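Local coordinates for 2-dehydropantoate 2-reductase, putative (PDB 2EW2), which probably catalyses the NADPH-dependent reduction of 2-dehydropantoate (ketopantoate) to pantoate, a step in the biosynthesis of pantothenate, at residues B[87-92]-B[116-121]; B[148-152]-B[175-179]; B[19-24]-B[56-60]. All coordinates share one frame. Where two conformers were deposited one is given. Residues are numbered along the deposited sequence.

Interaction 1 of 3, residues B[87-92]-B[116-121]; sequences LDAMFK and VLEKYV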
loop_
_atom_site.group_PDB
_atom_site.type_symbol
_atom_site.label_atom_id
_atom_site.label_comp_id
_atom_site.label_asym_id
_atom_site.label_seq_id
_atom_site.Cartn_x
_atom_site.Cartn_y
_atom_site.Cartn_z
ATOM N N LEU B 87 -21.146 17.550 2.805
ATOM C CA LEU B 87 -21.531 18.185 1.555
ATOM C C LEU B 87 -22.691 17.474 0.868
ATOM O O LEU B 87 -23.615 18.118 0.372
ATOM C CB LEU B 87 -20.334 18.245 0.593
ATOM C CG LEU B 87 -20.504 19.071 -0.688
ATOM C CD1 LEU B 87 -20.546 20.580 -0.356
ATOM C CD2 LEU B 87 -19.394 18.727 -1.671
ATOM N N ASP B 88 -22.635 16.147 0.810
ATOM C CA ASP B 88 -23.670 15.425 0.105
ATOM C C ASP B 88 -25.023 15.612 0.782
ATOM O O ASP B 88 -26.001 15.920 0.118
ATOM C CB ASP B 88 -23.320 13.945 -0.061
ATOM C CG ASP B 88 -24.418 13.174 -0.761
ATOM O OD1 ASP B 88 -24.423 13.132 -2.001
ATOM O OD2 ASP B 88 -25.286 12.617 -0.065
ATOM N N ALA B 89 -25.065 15.465 2.104
ATOM C CA ALA B 89 -26.310 15.619 2.855
ATOM C C ALA B 89 -26.834 17.055 2.802
ATOM O O ALA B 89 -28.036 17.271 2.731
ATOM C CB ALA B 89 -26.118 15.176 4.297
HETATM N N MSE B 90 -25.924 18.030 2.816
HETATM C CA MSE B 90 -26.284 19.432 2.653
HETATM C C MSE B 90 -26.930 19.709 1.288
HETATM O O MSE B 90 -27.959 20.385 1.207
HETATM C CB MSE B 90 -25.052 20.334 2.848
HETATM C CG MSE B 90 -25.231 21.765 2.346
HETATM SE SE MSE B 90 -26.479 22.827 3.452
HETATM C CE MSE B 90 -25.347 23.111 5.106
ATOM N N PHE B 91 -26.347 19.186 0.216
ATOM C CA PHE B 91 -26.908 19.473 -1.098
ATOM C C PHE B 91 -28.206 18.725 -1.391
ATOM O O PHE B 91 -29.109 19.273 -2.021
ATOM C CB PHE B 91 -25.859 19.428 -2.211
ATOM C CG PHE B 91 -25.130 20.745 -2.364
ATOM C CD1 PHE B 91 -24.174 21.138 -1.428
ATOM C CD2 PHE B 91 -25.470 21.631 -3.387
ATOM C CE1 PHE B 91 -23.529 22.383 -1.537
ATOM C CE2 PHE B 91 -24.839 22.862 -3.503
ATOM C CZ PHE B 91 -23.871 23.240 -2.576
ATOM N N LYS B 92 -28.319 17.505 -0.870
ATOM C CA LYS B 92 -29.576 16.787 -0.949
ATOM C C LYS B 92 -30.691 17.598 -0.282
ATOM O O LYS B 92 -31.779 17.719 -0.833
ATOM C CB LYS B 92 -29.483 15.405 -0.315
ATOM C CG LYS B 92 -30.689 14.531 -0.690
ATOM C CD LYS B 92 -30.617 13.155 -0.098
ATOM C CE LYS B 92 -31.850 12.356 -0.547
ATOM N NZ LYS B 92 -32.090 11.185 0.361
ATOM N N VAL B 116 -19.916 15.055 -6.209
ATOM C CA VAL B 116 -21.078 15.074 -5.321
ATOM C C VAL B 116 -22.081 16.117 -5.827
ATOM O O VAL B 116 -23.282 15.841 -5.939
ATOM C CB VAL B 116 -20.672 15.388 -3.849
ATOM C CG1 VAL B 116 -21.867 15.877 -3.046
ATOM C CG2 VAL B 116 -20.060 14.162 -3.175
ATOM N N LEU B 117 -21.575 17.315 -6.129
ATOM C CA LEU B 117 -22.413 18.457 -6.498
ATOM C C LEU B 117 -23.245 18.160 -7.740
ATOM O O LEU B 117 -24.421 18.532 -7.794
ATOM C CB LEU B 117 -21.571 19.748 -6.669
ATOM C CG LEU B 117 -20.880 20.281 -5.402
ATOM C CD1 LEU B 117 -19.924 21.444 -5.688
ATOM C CD2 LEU B 117 -21.915 20.680 -4.345
ATOM N N GLU B 118 -22.658 17.461 -8.709
ATOM C CA GLU B 118 -23.344 17.196 -9.980
ATOM C C GLU B 118 -24.582 16.289 -9.845
ATOM O O GLU B 118 -25.396 16.206 -10.760
ATOM C CB GLU B 118 -22.375 16.704 -11.072
ATOM C CG GLU B 118 -22.035 15.222 -11.014
ATOM C CD GLU B 118 -20.981 14.809 -12.050
ATOM O OE1 GLU B 118 -20.878 15.489 -13.110
ATOM O OE2 GLU B 118 -20.254 13.799 -11.800
ATOM N N LYS B 119 -24.727 15.641 -8.690
ATOM C CA LYS B 119 -25.948 14.907 -8.377
ATOM C C LYS B 119 -27.138 15.840 -8.170
ATOM O O LYS B 119 -28.285 15.429 -8.329
ATOM C CB LYS B 119 -25.744 14.068 -7.118
ATOM C CG LYS B 119 -24.701 12.972 -7.252
ATOM C CD LYS B 119 -24.989 11.860 -6.258
ATOM C CE LYS B 119 -24.499 12.203 -4.886
ATOM N NZ LYS B 119 -24.986 11.197 -3.886
ATOM N N TYR B 120 -26.854 17.095 -7.810
ATOM C CA TYR B 120 -27.871 18.020 -7.333
ATOM C C TYR B 120 -27.987 19.276 -8.186
ATOM O O TYR B 120 -29.048 19.885 -8.254
ATOM C CB TYR B 120 -27.596 18.377 -5.865
ATOM C CG TYR B 120 -27.475 17.144 -5.000
ATOM C CD1 TYR B 120 -26.270 16.810 -4.383
ATOM C CD2 TYR B 120 -28.554 16.276 -4.849
ATOM C CE1 TYR B 120 -26.163 15.667 -3.585
ATOM C CE2 TYR B 120 -28.448 15.119 -4.085
ATOM C CZ TYR B 120 -27.252 14.827 -3.451
ATOM O OH TYR B 120 -27.158 13.690 -2.672
ATOM N N VAL B 121 -26.882 19.644 -8.830
ATOM C CA VAL B 121 -26.781 20.840 -9.654
ATOM C C VAL B 121 -26.325 20.356 -11.021
ATOM O O VAL B 121 -25.471 19.465 -11.097
ATOM C CB VAL B 121 -25.729 21.847 -9.068
ATOM C CG1 VAL B 121 -25.636 23.113 -9.909
ATOM C CG2 VAL B 121 -26.053 22.216 -7.599
#
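The apolar start of segment 87-92 shows how one helix can turn a greasy side and a charged edge to the same partner. L87 (CA to CB toward segment 116-121) places CD2 4.0 Å from V116 CG1 and 4.2 Å from L117 CD2, opening the hydrophobic layer. At D88 the backbone itself is covered, its CA 3.7 Å from V116 CG1, while the carboxylate reaches across to segment 116-121. There OD1 takes two donors: a salt bridge from K119 NZ to D88 OD1 at 2.8 Å, and a hydrogen bond from Y120 OH to D88 OD1 at 2.9 Å. One turn on, the CA-to-CB bond of F91 points toward segment 116-121. L117 CD2 sits almost on the F91 ring normal, 3.5 Å from the centroid, a clear CH-pi contact, and F91 CB packs 3.4 Å from Y120 CD1. Beyond it, the CA of K92 lies over the Y120 ring face, 3.7 Å from Y120 CE2. F91 and L117 also both touch V104 of strand 103-106, so the contact links helix 84-94 and segment 116-121 above the Rossmann-type sheet. The chemistry divides accordingly: L87, F91 and L117 supply a buried apolar layer, whereas at the more exposed margin a single carboxylate oxygen, D88 OD1, receives both K119 NZ and Y120 OH, so polar bonds join residues 119-120 to helix 84-94 beside that layer.

Interaction 2 of 3, residues B[148-152]-B[175-179]; sequences DGEIE and GLNPS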
loop_
_atom_site.group_PDB
_atom_site.type_symbol
_atom_site.label_atom_id
_atom_site.label_comp_id
_atom_site.label_asym_id
_atom_site.label_seq_id
_atom_site.Cartn_x
_atom_site.Cartn_y
_atom_site.Cartn_z
ATOM N N ASP B 148 -7.313 41.571 4.443
ATOM C CA ASP B 148 -7.675 41.615 3.040
ATOM C C ASP B 148 -7.857 40.190 2.517
ATOM O O ASP B 148 -7.778 39.217 3.271
ATOM C CB ASP B 148 -6.594 42.358 2.229
ATOM C CG ASP B 148 -5.205 41.714 2.337
ATOM O OD1 ASP B 148 -5.099 40.477 2.513
ATOM O OD2 ASP B 148 -4.195 42.448 2.224
ATOM N N GLY B 149 -8.102 40.071 1.220
ATOM C CA GLY B 149 -8.147 38.762 0.579
ATOM C C GLY B 149 -8.606 38.890 -0.855
ATOM O O GLY B 149 -8.699 40.003 -1.394
ATOM N N GLU B 150 -8.884 37.738 -1.458
ATOM C CA GLU B 150 -9.339 37.648 -2.832
ATOM C C GLU B 150 -10.003 36.298 -3.013
ATOM O O GLU B 150 -9.868 35.414 -2.162
ATOM C CB GLU B 150 -8.174 37.820 -3.826
ATOM C CG GLU B 150 -7.053 36.794 -3.690
ATOM C CD GLU B 150 -6.034 36.867 -4.834
ATOM O OE1 GLU B 150 -6.426 37.142 -5.995
ATOM O OE2 GLU B 150 -4.838 36.637 -4.573
ATOM N N ILE B 151 -10.740 36.154 -4.113
ATOM C CA ILE B 151 -11.292 34.865 -4.499
ATOM C C ILE B 151 -10.955 34.679 -5.960
ATOM O O ILE B 151 -11.225 35.565 -6.770
ATOM C CB ILE B 151 -12.836 34.804 -4.286
ATOM C CG1 ILE B 151 -13.197 35.077 -2.823
ATOM C CG2 ILE B 151 -13.428 33.420 -4.718
ATOM C CD1 ILE B 151 -14.677 35.012 -2.531
ATOM N N GLU B 152 -10.340 33.547 -6.293
ATOM C CA GLU B 152 -10.128 33.161 -7.676
ATOM C C GLU B 152 -11.168 32.079 -7.995
ATOM O O GLU B 152 -11.440 31.228 -7.146
ATOM C CB GLU B 152 -8.702 32.625 -7.878
ATOM C CG GLU B 152 -7.589 33.648 -7.568
ATOM C CD GLU B 152 -6.188 33.116 -7.881
ATOM O OE1 GLU B 152 -5.935 31.901 -7.678
ATOM O OE2 GLU B 152 -5.343 33.913 -8.360
ATOM N N GLY B 175 -16.933 43.867 -2.938
ATOM C CA GLY B 175 -15.611 44.078 -2.333
ATOM C C GLY B 175 -14.819 42.805 -2.062
ATOM O O GLY B 175 -13.851 42.807 -1.300
ATOM N N LEU B 176 -15.212 41.704 -2.704
ATOM C CA LEU B 176 -14.585 40.418 -2.421
ATOM C C LEU B 176 -13.278 40.198 -3.168
ATOM O O LEU B 176 -12.636 39.167 -2.983
ATOM C CB LEU B 176 -15.576 39.280 -2.670
ATOM C CG LEU B 176 -16.643 39.051 -1.595
ATOM C CD1 LEU B 176 -17.783 38.233 -2.130
ATOM C CD2 LEU B 176 -16.005 38.342 -0.405
ATOM N N ASN B 177 -12.864 41.175 -3.984
ATOM C CA ASN B 177 -11.635 41.080 -4.808
ATOM C C ASN B 177 -11.529 39.792 -5.662
ATOM O O ASN B 177 -10.514 39.085 -5.625
ATOM C CB ASN B 177 -10.356 41.286 -3.971
ATOM C CG ASN B 177 -10.206 42.717 -3.439
ATOM O OD1 ASN B 177 -10.527 43.703 -4.119
ATOM N ND2 ASN B 177 -9.721 42.829 -2.215
ATOM N N PRO B 178 -12.563 39.516 -6.478
ATOM C CA PRO B 178 -12.568 38.311 -7.305
ATOM C C PRO B 178 -11.691 38.438 -8.536
ATOM O O PRO B 178 -11.422 39.552 -8.993
ATOM C CB PRO B 178 -14.019 38.233 -7.755
ATOM C CG PRO B 178 -14.399 39.658 -7.914
ATOM C CD PRO B 178 -13.781 40.320 -6.702
ATOM N N SER B 179 -11.256 37.304 -9.074
ATOM C CA SER B 179 -10.711 37.270 -10.403
ATOM C C SER B 179 -11.070 35.942 -11.059
ATOM O O SER B 179 -11.208 34.924 -10.382
ATOM C CB SER B 179 -9.191 37.461 -10.388
ATOM O OG SER B 179 -8.531 36.316 -9.902
HETATM O O HOH W 1 -8.564 38.387 -7.232
#
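Strand 151-155, helix 161-173 and strand 178-180 form a beta-alpha-beta unit, and this contact is where its two parallel strands begin to pair. It lies at one margin of the eight-stranded sheet, 178-180 being one of its two outermost strands within this chain. I151, the most heavily covered residue, makes both backbone hydrogen bonds. Its carbonyl O accepts the hydrogen bond from S179 N (2.9 Å), and its amide gives a weak one to N177 O (I151 N to N177 O, 3.3 Å). I151 thus bonds to the residues flanking its bridge partner P178, the usual parallel pattern, and P178, which has no amide hydrogen, needs none here. P178 CA instead makes a CA-H...O contact with I151 O at 3.1 Å. The I151 side chain shares a sheet face with P178 and meets L176 on the apolar side, CD1 of I151 lying 4.2 Å from L176 CD2. P178 itself rests on V168, F171 and Q172 of the connecting helix, which ends in a Schellman motif at G175. N177 occupies the turn leading into the strand, and its side chain extends the pairing backwards: N177 ND2 donates to G149 O at 3.1 Å. E152 bridges with S179, and their side chains lie on the face opposite to I151 and P178, where E152 CG approaches S179 OG at 3.7 Å. A water bridges this margin, donating to E150 OE1 at 2.8 Å and to N177 O at 2.6 Å, while accepting a weak bond from S179 OG at 3.4 Å.

Interaction 3 of 3, residues B[19-24]-B[56-60]; sequences GIMLHQ and VVANL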
loop_
_atom_site.group_PDB
_atom_site.type_symbol
_atom_site.label_atom_id
_atom_site.label_comp_id
_atom_site.label_asym_id
_atom_site.label_seq_id
_atom_site.Cartn_x
_atom_site.Cartn_y
_atom_site.Cartn_z
ATOM N N GLY B 19 -21.512 36.201 3.140
ATOM C CA GLY B 19 -22.905 36.600 3.305
ATOM C C GLY B 19 -23.108 38.083 3.586
ATOM O O GLY B 19 -23.903 38.750 2.915
ATOM N N ILE B 20 -22.413 38.585 4.600
ATOM C CA ILE B 20 -22.455 40.003 4.964
ATOM C C ILE B 20 -22.081 40.924 3.796
ATOM O O ILE B 20 -22.792 41.882 3.506
ATOM C CB ILE B 20 -21.523 40.315 6.169
ATOM C CG1 ILE B 20 -22.121 39.726 7.448
ATOM C CG2 ILE B 20 -21.363 41.846 6.338
ATOM C CD1 ILE B 20 -21.171 39.663 8.638
HETATM N N MSE B 21 -20.951 40.626 3.160
HETATM C CA MSE B 21 -20.401 41.449 2.098
HETATM C C MSE B 21 -21.288 41.446 0.852
HETATM O O MSE B 21 -21.497 42.487 0.238
HETATM C CB MSE B 21 -18.972 41.006 1.778
HETATM C CG MSE B 21 -18.001 41.184 2.954
HETATM SE SE MSE B 21 -16.145 40.740 2.486
HETATM C CE MSE B 21 -15.744 42.223 1.330
ATOM N N LEU B 22 -21.821 40.274 0.490
ATOM C CA LEU B 22 -22.766 40.180 -0.626
ATOM C C LEU B 22 -24.102 40.865 -0.311
ATOM O O LEU B 22 -24.767 41.385 -1.209
ATOM C CB LEU B 22 -22.980 38.716 -1.032
ATOM C CG LEU B 22 -21.799 38.061 -1.761
ATOM C CD1 LEU B 22 -21.945 36.530 -1.757
ATOM C CD2 LEU B 22 -21.657 38.614 -3.197
ATOM N N HIS B 23 -24.481 40.858 0.964
ATOM C CA HIS B 23 -25.666 41.559 1.434
ATOM C C HIS B 23 -25.451 43.071 1.315
ATOM O O HIS B 23 -26.337 43.799 0.861
ATOM C CB HIS B 23 -25.998 41.156 2.877
ATOM C CG HIS B 23 -27.109 41.959 3.491
ATOM N ND1 HIS B 23 -28.436 41.780 3.153
ATOM C CD2 HIS B 23 -27.089 42.933 4.433
ATOM C CE1 HIS B 23 -29.183 42.611 3.858
ATOM N NE2 HIS B 23 -28.390 43.324 4.638
ATOM N N GLN B 24 -24.263 43.528 1.691
ATOM C CA GLN B 24 -23.932 44.947 1.607
ATOM C C GLN B 24 -23.892 45.398 0.160
ATOM O O GLN B 24 -24.230 46.535 -0.139
ATOM C CB GLN B 24 -22.609 45.246 2.298
ATOM C CG GLN B 24 -22.668 45.116 3.817
ATOM C CD GLN B 24 -21.332 45.411 4.469
ATOM O OE1 GLN B 24 -20.271 45.060 3.936
ATOM N NE2 GLN B 24 -21.373 46.057 5.640
ATOM N N VAL B 56 -20.974 45.584 12.325
ATOM C CA VAL B 56 -21.914 45.503 11.225
ATOM C C VAL B 56 -22.922 44.415 11.593
ATOM O O VAL B 56 -22.532 43.333 12.051
ATOM C CB VAL B 56 -21.180 45.134 9.915
ATOM C CG1 VAL B 56 -22.158 44.723 8.818
ATOM C CG2 VAL B 56 -20.316 46.299 9.448
ATOM N N VAL B 57 -24.211 44.712 11.425
ATOM C CA VAL B 57 -25.272 43.724 11.666
ATOM C C VAL B 57 -26.033 43.502 10.360
ATOM O O VAL B 57 -26.345 44.454 9.649
ATOM C CB VAL B 57 -26.236 44.151 12.808
ATOM C CG1 VAL B 57 -27.298 43.096 13.054
ATOM C CG2 VAL B 57 -25.467 44.436 14.115
ATOM N N ALA B 58 -26.307 42.241 10.030
ATOM C CA ALA B 58 -27.028 41.911 8.802
ATOM C C ALA B 58 -28.170 40.991 9.166
ATOM O O ALA B 58 -27.949 39.896 9.675
ATOM C CB ALA B 58 -26.100 41.252 7.790
ATOM N N ASN B 59 -29.396 41.446 8.944
ATOM C CA ASN B 59 -30.550 40.623 9.259
ATOM C C ASN B 59 -30.839 39.695 8.090
ATOM O O ASN B 59 -31.578 40.035 7.182
ATOM C CB ASN B 59 -31.761 41.481 9.618
ATOM C CG ASN B 59 -31.477 42.425 10.765
ATOM O OD1 ASN B 59 -31.726 42.097 11.932
ATOM N ND2 ASN B 59 -30.927 43.601 10.448
ATOM N N LEU B 60 -30.208 38.530 8.106
ATOM C CA LEU B 60 -30.299 37.606 6.986
ATOM C C LEU B 60 -31.177 36.450 7.385
ATOM O O LEU B 60 -31.148 36.023 8.545
ATOM C CB LEU B 60 -28.905 37.108 6.561
ATOM C CG LEU B 60 -27.946 38.173 5.999
ATOM C CD1 LEU B 60 -26.549 37.625 5.705
ATOM C CD2 LEU B 60 -28.520 38.854 4.755
HETATM O O HOH W 2 -29.748 44.117 7.447
#
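Along strand 56-58 and the two residues after it, side chains alternate: V56, A58 and L60 turn their CB atoms toward helix segment 19-24, while V57 and N59 point away. I20, in the m,t rotamer, brings CG2 to 3.9 Å from V56 CG1 and CG1 to 4.3 Å from A58 CB. One turn later H23 adopts chi1 t, which swings its ring across to the strand, with CD2 3.9 Å from A58 CB and ND1 3.3 Å from L60 CD2. Here the helix that follows the first strand of the Rossmann-type domain crosses strand 54-58, an edge of the smaller sheet; the axes of 19-24 and 56-58 cross at 82°, 9.2 Å apart at closest approach. L60, also m,t, extends toward the helix so that CD1 lies 4.0 Å from G19 O. Q24, with chi2 t, stretches until NE2 is 3.5 Å from V56 CG1. A water joins H23 NE2 (3.2 Å) to the backbone N of N59 (3.1 Å), the centre of an inverse gamma turn.

In the fold
Along the chain the contacts close in series: interaction 3, then 1, then 2. Interactions 2 and 3 are neighbours, with centres about 17 Å apart, and meet directly: L176 CD2 lies 3.8 Å from SE of selenomethionine M21, and L176 CD1 4.0 Å from L22 CD2. Helix 13-24 is thus shared between the smaller sheet, through strand 54-58, and the beta-alpha-beta unit at the margin of the large sheet. Interaction 1 stands apart, its centre about 25 Å from each of the others and its nearest atoms about 13 Å away, where helix 84-94 packs on strands 77-80 and 103-106. All belong to the Rossmann-type domain, the fold that binds NADP in this family.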